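Local coordinates for protein nucleoporin NUP82 (Chaetomium thermophilum, PDB 5CWW) that probably serves as a structural component of the nuclear pore complex, through a beta-propeller domain at its N-terminal end, at residues L331-E336 against A448-P453; Q474-L479 against T511-T516. One frame throughout, in Å; residues are numbered along the deposited sequence.

Contact 1. Residues L331-E336 against A448-P453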
ATOM      1  N   LEU B 331     -22.593   1.358 -13.326  1.00 57.97           N
ATOM      2  CA  LEU B 331     -23.820   0.640 -13.638  1.00 59.94           C
ATOM      3  C   LEU B 331     -23.515  -0.617 -14.448  1.00 61.87           C
ATOM      4  O   LEU B 331     -24.157  -1.654 -14.275  1.00 64.51           O
ATOM      5  CB  LEU B 331     -24.788   1.544 -14.402  1.00 60.38           C
ATOM      6  CG  LEU B 331     -26.099   0.901 -14.858  1.00 60.78           C
ATOM      7  CD1 LEU B 331     -26.834   0.271 -13.686  1.00 62.75           C
ATOM      8  CD2 LEU B 331     -26.977   1.933 -15.549  1.00 61.56           C
ATOM      9  N   GLU B 332     -22.528  -0.517 -15.331  1.00 60.45           N
ATOM     10  CA  GLU B 332     -22.100  -1.652 -16.136  1.00 62.01           C
ATOM     11  C   GLU B 332     -21.472  -2.722 -15.245  1.00 59.42           C
ATOM     12  O   GLU B 332     -21.741  -3.914 -15.395  1.00 57.32           O
ATOM     13  CB  GLU B 332     -21.113  -1.195 -17.209  1.00 66.31           C
ATOM     14  CG  GLU B 332     -20.743  -2.265 -18.218  1.00 72.92           C
ATOM     15  CD  GLU B 332     -19.899  -1.723 -19.355  1.00 77.99           C
ATOM     16  OE1 GLU B 332     -19.621  -0.504 -19.364  1.00 78.99           O
ATOM     17  OE2 GLU B 332     -19.514  -2.516 -20.241  1.00 80.81           O
ATOM     18  N   TRP B 333     -20.643  -2.278 -14.307  1.00 56.25           N
ATOM     19  CA  TRP B 333     -20.030  -3.160 -13.321  1.00 56.33           C
ATOM     20  C   TRP B 333     -21.093  -3.916 -12.524  1.00 57.30           C
ATOM     21  O   TRP B 333     -21.014  -5.135 -12.369  1.00 59.36           O
ATOM     22  CB  TRP B 333     -19.134  -2.343 -12.386  1.00 54.96           C
ATOM     23  CG  TRP B 333     -18.389  -3.140 -11.363  1.00 53.36           C
ATOM     24  CD1 TRP B 333     -17.195  -3.777 -11.532  1.00 52.15           C
ATOM     25  CD2 TRP B 333     -18.771  -3.362  -9.999  1.00 53.64           C
ATOM     26  NE1 TRP B 333     -16.813  -4.390 -10.362  1.00 52.24           N
ATOM     27  CE2 TRP B 333     -17.764  -4.148  -9.406  1.00 52.70           C
ATOM     28  CE3 TRP B 333     -19.867  -2.973  -9.225  1.00 54.84           C
ATOM     29  CZ2 TRP B 333     -17.825  -4.558  -8.076  1.00 53.54           C
ATOM     30  CZ3 TRP B 333     -19.925  -3.379  -7.905  1.00 54.99           C
ATOM     31  CH2 TRP B 333     -18.910  -4.165  -7.345  1.00 54.74           C
ATOM     32  N   MET B 334     -22.091  -3.187 -12.034  1.00 57.97           N
ATOM     33  CA  MET B 334     -23.147  -3.777 -11.217  1.00 58.81           C
ATOM     34  C   MET B 334     -24.016  -4.755 -12.004  1.00 64.19           C
ATOM     35  O   MET B 334     -24.495  -5.745 -11.452  1.00 63.68           O
ATOM     36  CB  MET B 334     -24.029  -2.676 -10.618  1.00 57.01           C
ATOM     37  CG  MET B 334     -25.159  -3.190  -9.725  1.00 58.54           C
ATOM     38  SD  MET B 334     -24.585  -4.235  -8.370  1.00 73.91           S
ATOM     39  CE  MET B 334     -23.634  -3.058  -7.410  1.00 58.37           C
ATOM     40  N   SER B 335     -24.224  -4.475 -13.288  1.00 69.93           N
ATOM     41  CA  SER B 335     -25.084  -5.317 -14.118  1.00 76.00           C
ATOM     42  C   SER B 335     -24.509  -6.727 -14.244  1.00 74.87           C
ATOM     43  O   SER B 335     -25.246  -7.692 -14.442  1.00 76.20           O
ATOM     44  CB  SER B 335     -25.271  -4.700 -15.505  1.00 80.77           C
ATOM     45  OG  SER B 335     -24.094  -4.826 -16.284  1.00 81.22           O
ATOM     46  N   GLU B 336     -23.191  -6.836 -14.126  1.00 74.90           N
ATOM     47  CA  GLU B 336     -22.525  -8.133 -14.141  1.00 74.06           C
ATOM     48  C   GLU B 336     -22.846  -8.922 -12.874  1.00 70.17           C
ATOM     49  O   GLU B 336     -22.743 -10.147 -12.855  1.00 72.53           O
ATOM     50  CB  GLU B 336     -21.013  -7.955 -14.273  1.00 77.93           C
ATOM     51  CG  GLU B 336     -20.567  -7.237 -15.541  1.00 81.73           C
ATOM     52  CD  GLU B 336     -20.248  -8.189 -16.675  1.00 85.67           C
ATOM     53  OE1 GLU B 336     -19.420  -9.102 -16.472  1.00 85.43           O
ATOM     54  OE2 GLU B 336     -20.822  -8.021 -17.772  1.00 88.99           O
ATOM     55  N   ALA B 448     -15.736   3.599  -7.287  1.00 49.88           N
ATOM     56  CA  ALA B 448     -15.296   2.830  -8.442  1.00 49.87           C
ATOM     57  C   ALA B 448     -15.058   3.732  -9.642  1.00 50.92           C
ATOM     58  O   ALA B 448     -15.926   4.523 -10.015  1.00 53.25           O
ATOM     59  CB  ALA B 448     -16.317   1.769  -8.779  1.00 50.66           C
ATOM     60  N   GLN B 449     -13.877   3.615 -10.239  1.00 49.47           N
ATOM     61  CA  GLN B 449     -13.564   4.344 -11.461  1.00 50.08           C
ATOM     62  C   GLN B 449     -12.621   3.555 -12.361  1.00 48.78           C
ATOM     63  O   GLN B 449     -11.717   2.859 -11.889  1.00 48.47           O
ATOM     64  CB  GLN B 449     -12.948   5.708 -11.132  1.00 53.85           C
ATOM     65  CG  GLN B 449     -13.922   6.683 -10.489  1.00 57.75           C
ATOM     66  CD  GLN B 449     -13.418   8.112 -10.487  1.00 62.53           C
ATOM     67  OE1 GLN B 449     -12.692   8.534 -11.390  1.00 64.15           O
ATOM     68  NE2 GLN B 449     -13.804   8.869  -9.468  1.00 63.86           N
ATOM     69  N   TRP B 450     -12.866   3.663 -13.662  1.00 49.52           N
ATOM     70  CA  TRP B 450     -12.015   3.069 -14.684  1.00 49.32           C
ATOM     71  C   TRP B 450     -11.614   4.136 -15.687  1.00 51.97           C
ATOM     72  O   TRP B 450     -12.286   5.159 -15.814  1.00 52.56           O
ATOM     73  CB  TRP B 450     -12.737   1.931 -15.411  1.00 50.88           C
ATOM     74  CG  TRP B 450     -13.101   0.762 -14.550  1.00 50.21           C
ATOM     75  CD1 TRP B 450     -12.426  -0.415 -14.447  1.00 50.93           C
ATOM     76  CD2 TRP B 450     -14.238   0.650 -13.683  1.00 49.21           C
ATOM     77  NE1 TRP B 450     -13.067  -1.254 -13.568  1.00 50.39           N
ATOM     78  CE2 TRP B 450     -14.182  -0.624 -13.086  1.00 49.35           C
ATOM     79  CE3 TRP B 450     -15.293   1.504 -13.354  1.00 47.69           C
ATOM     80  CZ2 TRP B 450     -15.141  -1.066 -12.175  1.00 48.08           C
ATOM     81  CZ3 TRP B 450     -16.247   1.063 -12.449  1.00 47.78           C
ATOM     82  CH2 TRP B 450     -16.163  -0.211 -11.872  1.00 47.75           C
ATOM     83  N   LEU B 451     -10.524   3.899 -16.408  1.00 51.17           N
ATOM     84  CA  LEU B 451     -10.165   4.767 -17.520  1.00 52.63           C
ATOM     85  C   LEU B 451     -11.231   4.654 -18.606  1.00 53.79           C
ATOM     86  O   LEU B 451     -11.977   3.681 -18.637  1.00 53.55           O
ATOM     87  CB  LEU B 451      -8.793   4.398 -18.074  1.00 52.39           C
ATOM     88  CG  LEU B 451      -7.606   4.726 -17.167  1.00 51.38           C
ATOM     89  CD1 LEU B 451      -6.359   3.996 -17.646  1.00 54.30           C
ATOM     90  CD2 LEU B 451      -7.366   6.229 -17.126  1.00 50.71           C
ATOM     91  N   PRO B 452     -11.313   5.654 -19.497  1.00 55.89           N
ATOM     92  CA  PRO B 452     -12.324   5.619 -20.562  1.00 57.86           C
ATOM     93  C   PRO B 452     -12.130   4.464 -21.543  1.00 59.07           C
ATOM     94  O   PRO B 452     -11.019   3.951 -21.666  1.00 57.88           O
ATOM     95  CB  PRO B 452     -12.126   6.958 -21.282  1.00 58.90           C
ATOM     96  CG  PRO B 452     -11.399   7.820 -20.330  1.00 57.46           C
ATOM     97  CD  PRO B 452     -10.563   6.921 -19.488  1.00 56.22           C
ATOM     98  N   PRO B 453     -13.204   4.056 -22.236  1.00 63.00           N
ATOM     99  CA  PRO B 453     -13.052   3.125 -23.357  1.00 65.29           C
ATOM    100  C   PRO B 453     -12.520   3.851 -24.588  1.00 69.86           C
ATOM    101  O   PRO B 453     -12.627   5.075 -24.659  1.00 70.99           O
ATOM    102  CB  PRO B 453     -14.474   2.615 -23.583  1.00 65.39           C
ATOM    103  CG  PRO B 453     -15.340   3.745 -23.150  1.00 65.66           C
ATOM    104  CD  PRO B 453     -14.617   4.405 -22.002  1.00 63.47           C
TER

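Contact 2. Residues Q474-L479 against T511-T516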
ATOM      1  N   GLN B 474      -6.342  17.076  10.780  1.00 56.28           N
ATOM      2  CA  GLN B 474      -5.406  17.279  11.874  1.00 57.40           C
ATOM      3  C   GLN B 474      -4.033  16.692  11.554  1.00 55.56           C
ATOM      4  O   GLN B 474      -3.919  15.683  10.857  1.00 55.43           O
ATOM      5  CB  GLN B 474      -5.970  16.662  13.156  1.00 60.26           C
ATOM      6  CG  GLN B 474      -5.093  16.838  14.376  1.00 65.35           C
ATOM      7  CD  GLN B 474      -5.740  16.283  15.632  1.00 69.35           C
ATOM      8  OE1 GLN B 474      -6.688  15.500  15.562  1.00 69.51           O
ATOM      9  NE2 GLN B 474      -5.232  16.693  16.788  1.00 72.91           N
ATOM     10  N   THR B 475      -2.997  17.342  12.075  1.00 54.95           N
ATOM     11  CA  THR B 475      -1.624  16.886  11.917  1.00 54.48           C
ATOM     12  C   THR B 475      -0.895  17.076  13.237  1.00 55.18           C
ATOM     13  O   THR B 475      -0.940  18.160  13.814  1.00 57.30           O
ATOM     14  CB  THR B 475      -0.883  17.661  10.806  1.00 56.53           C
ATOM     15  OG1 THR B 475      -1.660  17.650   9.603  1.00 57.43           O
ATOM     16  CG2 THR B 475       0.487  17.049  10.535  1.00 56.72           C
ATOM     17  N   PHE B 476      -0.227  16.035  13.723  1.00 53.41           N
ATOM     18  CA  PHE B 476       0.505  16.143  14.979  1.00 55.37           C
ATOM     19  C   PHE B 476       1.726  15.230  15.032  1.00 55.07           C
ATOM     20  O   PHE B 476       1.740  14.154  14.434  1.00 53.75           O
ATOM     21  CB  PHE B 476      -0.423  15.834  16.160  1.00 57.74           C
ATOM     22  CG  PHE B 476      -1.090  14.487  16.077  1.00 57.65           C
ATOM     23  CD1 PHE B 476      -0.451  13.351  16.547  1.00 58.26           C
ATOM     24  CD2 PHE B 476      -2.361  14.359  15.539  1.00 57.73           C
ATOM     25  CE1 PHE B 476      -1.065  12.114  16.478  1.00 55.93           C
ATOM     26  CE2 PHE B 476      -2.979  13.124  15.468  1.00 56.75           C
ATOM     27  CZ  PHE B 476      -2.329  12.001  15.937  1.00 55.81           C
ATOM     28  N   ASP B 477       2.750  15.677  15.753  1.00 55.76           N
ATOM     29  CA  ASP B 477       3.933  14.863  16.004  1.00 57.26           C
ATOM     30  C   ASP B 477       3.624  13.755  17.001  1.00 57.95           C
ATOM     31  O   ASP B 477       2.720  13.885  17.829  1.00 58.14           O
ATOM     32  CB  ASP B 477       5.086  15.721  16.539  1.00 61.61           C
ATOM     33  CG  ASP B 477       5.723  16.592  15.470  1.00 64.86           C
ATOM     34  OD1 ASP B 477       5.738  16.186  14.288  1.00 64.28           O
ATOM     35  OD2 ASP B 477       6.231  17.677  15.820  1.00 68.00           O
ATOM     36  N   THR B 478       4.381  12.664  16.913  1.00 59.31           N
ATOM     37  CA  THR B 478       4.359  11.621  17.933  1.00 60.72           C
ATOM     38  C   THR B 478       5.753  11.442  18.530  1.00 59.73           C
ATOM     39  O   THR B 478       5.922  10.725  19.515  1.00 60.67           O
ATOM     40  CB  THR B 478       3.870  10.276  17.369  1.00 61.24           C
ATOM     41  OG1 THR B 478       4.767   9.821  16.346  1.00 62.15           O
ATOM     42  CG2 THR B 478       2.464  10.415  16.798  1.00 60.22           C
ATOM     43  N   LEU B 479       6.743  12.093  17.922  1.00 58.37           N
ATOM     44  CA  LEU B 479       8.124  12.044  18.400  1.00 59.43           C
ATOM     45  C   LEU B 479       8.666  13.442  18.671  1.00 62.19           C
ATOM     46  O   LEU B 479       8.268  14.408  18.020  1.00 62.97           O
ATOM     47  CB  LEU B 479       9.025  11.344  17.381  1.00 59.86           C
ATOM     48  CG  LEU B 479       8.722   9.881  17.054  1.00 58.49           C
ATOM     49  CD1 LEU B 479       9.639   9.394  15.939  1.00 59.51           C
ATOM     50  CD2 LEU B 479       8.870   9.008  18.286  1.00 59.24           C
ATOM     51  N   THR B 511       2.971   4.830  20.810  1.00 63.21           N
ATOM     52  CA  THR B 511       1.942   5.831  21.077  1.00 63.45           C
ATOM     53  C   THR B 511       0.542   5.313  20.770  1.00 60.93           C
ATOM     54  O   THR B 511       0.306   4.720  19.721  1.00 57.39           O
ATOM     55  CB  THR B 511       2.183   7.114  20.254  1.00 64.15           C
ATOM     56  OG1 THR B 511       3.469   7.655  20.577  1.00 66.83           O
ATOM     57  CG2 THR B 511       1.112   8.165  20.545  1.00 63.52           C
ATOM     58  N   TYR B 512      -0.379   5.554  21.699  1.00 60.97           N
ATOM     59  CA  TYR B 512      -1.795   5.257  21.503  1.00 59.77           C
ATOM     60  C   TYR B 512      -2.510   6.484  20.950  1.00 58.56           C
ATOM     61  O   TYR B 512      -2.266   7.601  21.398  1.00 59.23           O
ATOM     62  CB  TYR B 512      -2.445   4.820  22.821  1.00 63.84           C
ATOM     63  CG  TYR B 512      -3.954   4.711  22.767  1.00 66.41           C
ATOM     64  CD1 TYR B 512      -4.571   3.569  22.276  1.00 66.91           C
ATOM     65  CD2 TYR B 512      -4.763   5.747  23.216  1.00 68.40           C
ATOM     66  CE1 TYR B 512      -5.949   3.461  22.226  1.00 68.72           C
ATOM     67  CE2 TYR B 512      -6.144   5.649  23.170  1.00 69.88           C
ATOM     68  CZ  TYR B 512      -6.730   4.502  22.673  1.00 70.87           C
ATOM     69  OH  TYR B 512      -8.101   4.391  22.624  1.00 73.05           O
ATOM     70  N   ILE B 513      -3.382   6.270  19.969  1.00 56.72           N
ATOM     71  CA  ILE B 513      -4.136   7.351  19.344  1.00 56.08           C
ATOM     72  C   ILE B 513      -5.596   6.940  19.229  1.00 55.37           C
ATOM     73  O   ILE B 513      -5.891   5.779  18.943  1.00 56.77           O
ATOM     74  CB  ILE B 513      -3.593   7.696  17.933  1.00 60.06           C
ATOM     75  CG1 ILE B 513      -2.136   8.161  18.010  1.00 61.29           C
ATOM     76  CG2 ILE B 513      -4.453   8.769  17.270  1.00 57.79           C
ATOM     77  CD1 ILE B 513      -1.434   8.208  16.664  1.00 61.47           C
ATOM     78  N   SER B 514      -6.505   7.889  19.445  1.00 55.23           N
ATOM     79  CA  SER B 514      -7.928   7.629  19.257  1.00 54.26           C
ATOM     80  C   SER B 514      -8.669   8.819  18.662  1.00 54.50           C
ATOM     81  O   SER B 514      -8.435   9.964  19.046  1.00 54.49           O
ATOM     82  CB  SER B 514      -8.584   7.251  20.575  1.00 54.87           C
ATOM     83  OG  SER B 514      -9.987   7.181  20.400  1.00 54.35           O
ATOM     84  N   LEU B 515      -9.575   8.526  17.734  1.00 55.27           N
ATOM     85  CA  LEU B 515     -10.364   9.550  17.058  1.00 56.31           C
ATOM     86  C   LEU B 515     -11.768   9.664  17.643  1.00 58.01           C
ATOM     87  O   LEU B 515     -12.571  10.474  17.181  1.00 57.67           O
ATOM     88  CB  LEU B 515     -10.446   9.246  15.562  1.00 55.24           C
ATOM     89  CG  LEU B 515      -9.107   8.916  14.902  1.00 55.96           C
ATOM     90  CD1 LEU B 515      -9.283   8.701  13.405  1.00 55.29           C
ATOM     91  CD2 LEU B 515      -8.080  10.004  15.174  1.00 54.94           C
ATOM     92  N   THR B 516     -12.061   8.852  18.653  1.00 62.22           N
ATOM     93  CA  THR B 516     -13.321   8.961  19.382  1.00 67.96           C
ATOM     94  C   THR B 516     -13.125   9.862  20.595  1.00 72.52           C
ATOM     95  O   THR B 516     -12.017   9.953  21.120  1.00 72.19           O
ATOM     96  CB  THR B 516     -13.840   7.588  19.847  1.00 70.68           C
ATOM     97  OG1 THR B 516     -12.931   7.027  20.802  1.00 73.68           O
ATOM     98  CG2 THR B 516     -13.990   6.639  18.667  1.00 69.03           C
TER

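Contact 1. Residues L331-E336 against A448-P453
Trp333 and Trp450, both buried, carry this contact: they supply nearly all of the 94 Å² buried between the two segments. Their closest atoms are Trp333 CD1 and Trp450 CZ2, 3.5 Å apart. The outer corner of the Trp450 benzo ring also reaches the root of the other side chain, with CH2 lying 3.7 Å from Trp333 CB. The five-membered ring of Trp333 and the six-membered ring of Trp450 have planes at 39° and centroids 5.2 Å apart, a slanted pairing between parallel and perpendicular, and the two side chains cross at about a right angle. Trp333 CG extends anti to the backbone N (chi1 -177°), which carries its indole off the helix towards the loop. The Trp267 ring meets that of Trp333 with planes about 60° apart.

Polar bonds join the same helix and loop close by. Gln330 NE2 bonds to Ala448 O and Gln329 NE2 to Leu451 O, before and after Trp450 in the sequence. The indole NE1 of Trp450 makes a weak hydrogen bond to Gly364 O.

The contact is an oblique tryptophan pair between helix 321-338, inserted between strands of one propeller sheet, and the long loop linking strands 437-441 and 469-476 of the next.

Contact 2. Residues Q474-L479 against T511-T516
Ser514 OG, next in sequence to the Ile513 that meets Phe476, is held by two groups of Thr516: OG1 of Thr516 lies 3.0 Å from Ser514 OG, and the backbone N of Thr516 bonds to the same oxygen at 3.2 Å. The N-H...O angle of 152° and the two-residue spacing define an ST turn, which bends the chain as it leaves strand 509-514. Ser501 OG adds a weak third bond to Ser514 OG.

Across the contact the meeting is apolar. Phe476 and Ile513 approach from opposite directions, and the end of the isoleucine comes to the rim of the phenyl ring: CD1 of Ile513 is 3.9 Å from Phe476 CE1 and lies near the ring plane. The other branch also comes near, since Ile513 CG2 is 4.1 Å from Phe476 CZ. With chi1 at 56°, Phe476 CG stands between its own backbone N and carbonyl carbon, and the ring points its CE1-CZ corner at the isoleucine. Gln474 CG also lies at the ring edge, and Arg549 makes a cation-pi contact with the ring.

The other pair is looser. Thr511 OG1 lies 4.1 Å from Thr478 O and 4.2 Å from Thr478 CB, too far for a hydrogen bond; the hydroxyl of Thr478 is instead hydrogen-bonded to Gly435 O, which fixes that side chain.

The contact joins two consecutive sheets of the propeller. Ile513 is backed by Phe502 and Val504 of strand 501-506, and Phe476 by Val437 of strand 437-441. Thr475 and Phe476 pair in a parallel ladder with a strand of another protein chain, so the sheet containing strand 469-476 continues across the interface.

The contacts follow one another in series along the chain, contact 1 closing before contact 2 opens. They do not touch: their centres are 37 Å apart and their nearest atoms about 22 Å. They are related through strand 469-476 and the loop before it. Segment 448-453 lies in the loop that leads into this strand, and the end of the strand forms one side of contact 2. Contact 1 joins that loop to a helical insertion of the preceding sheet, whereas contact 2 ties the strand's own sheet to the following one. Contact 1 is farther from the chain centre, 25 Å against 18 Å. No other chain of the assembly touches its segments, whereas contact 2 borders another protein chain.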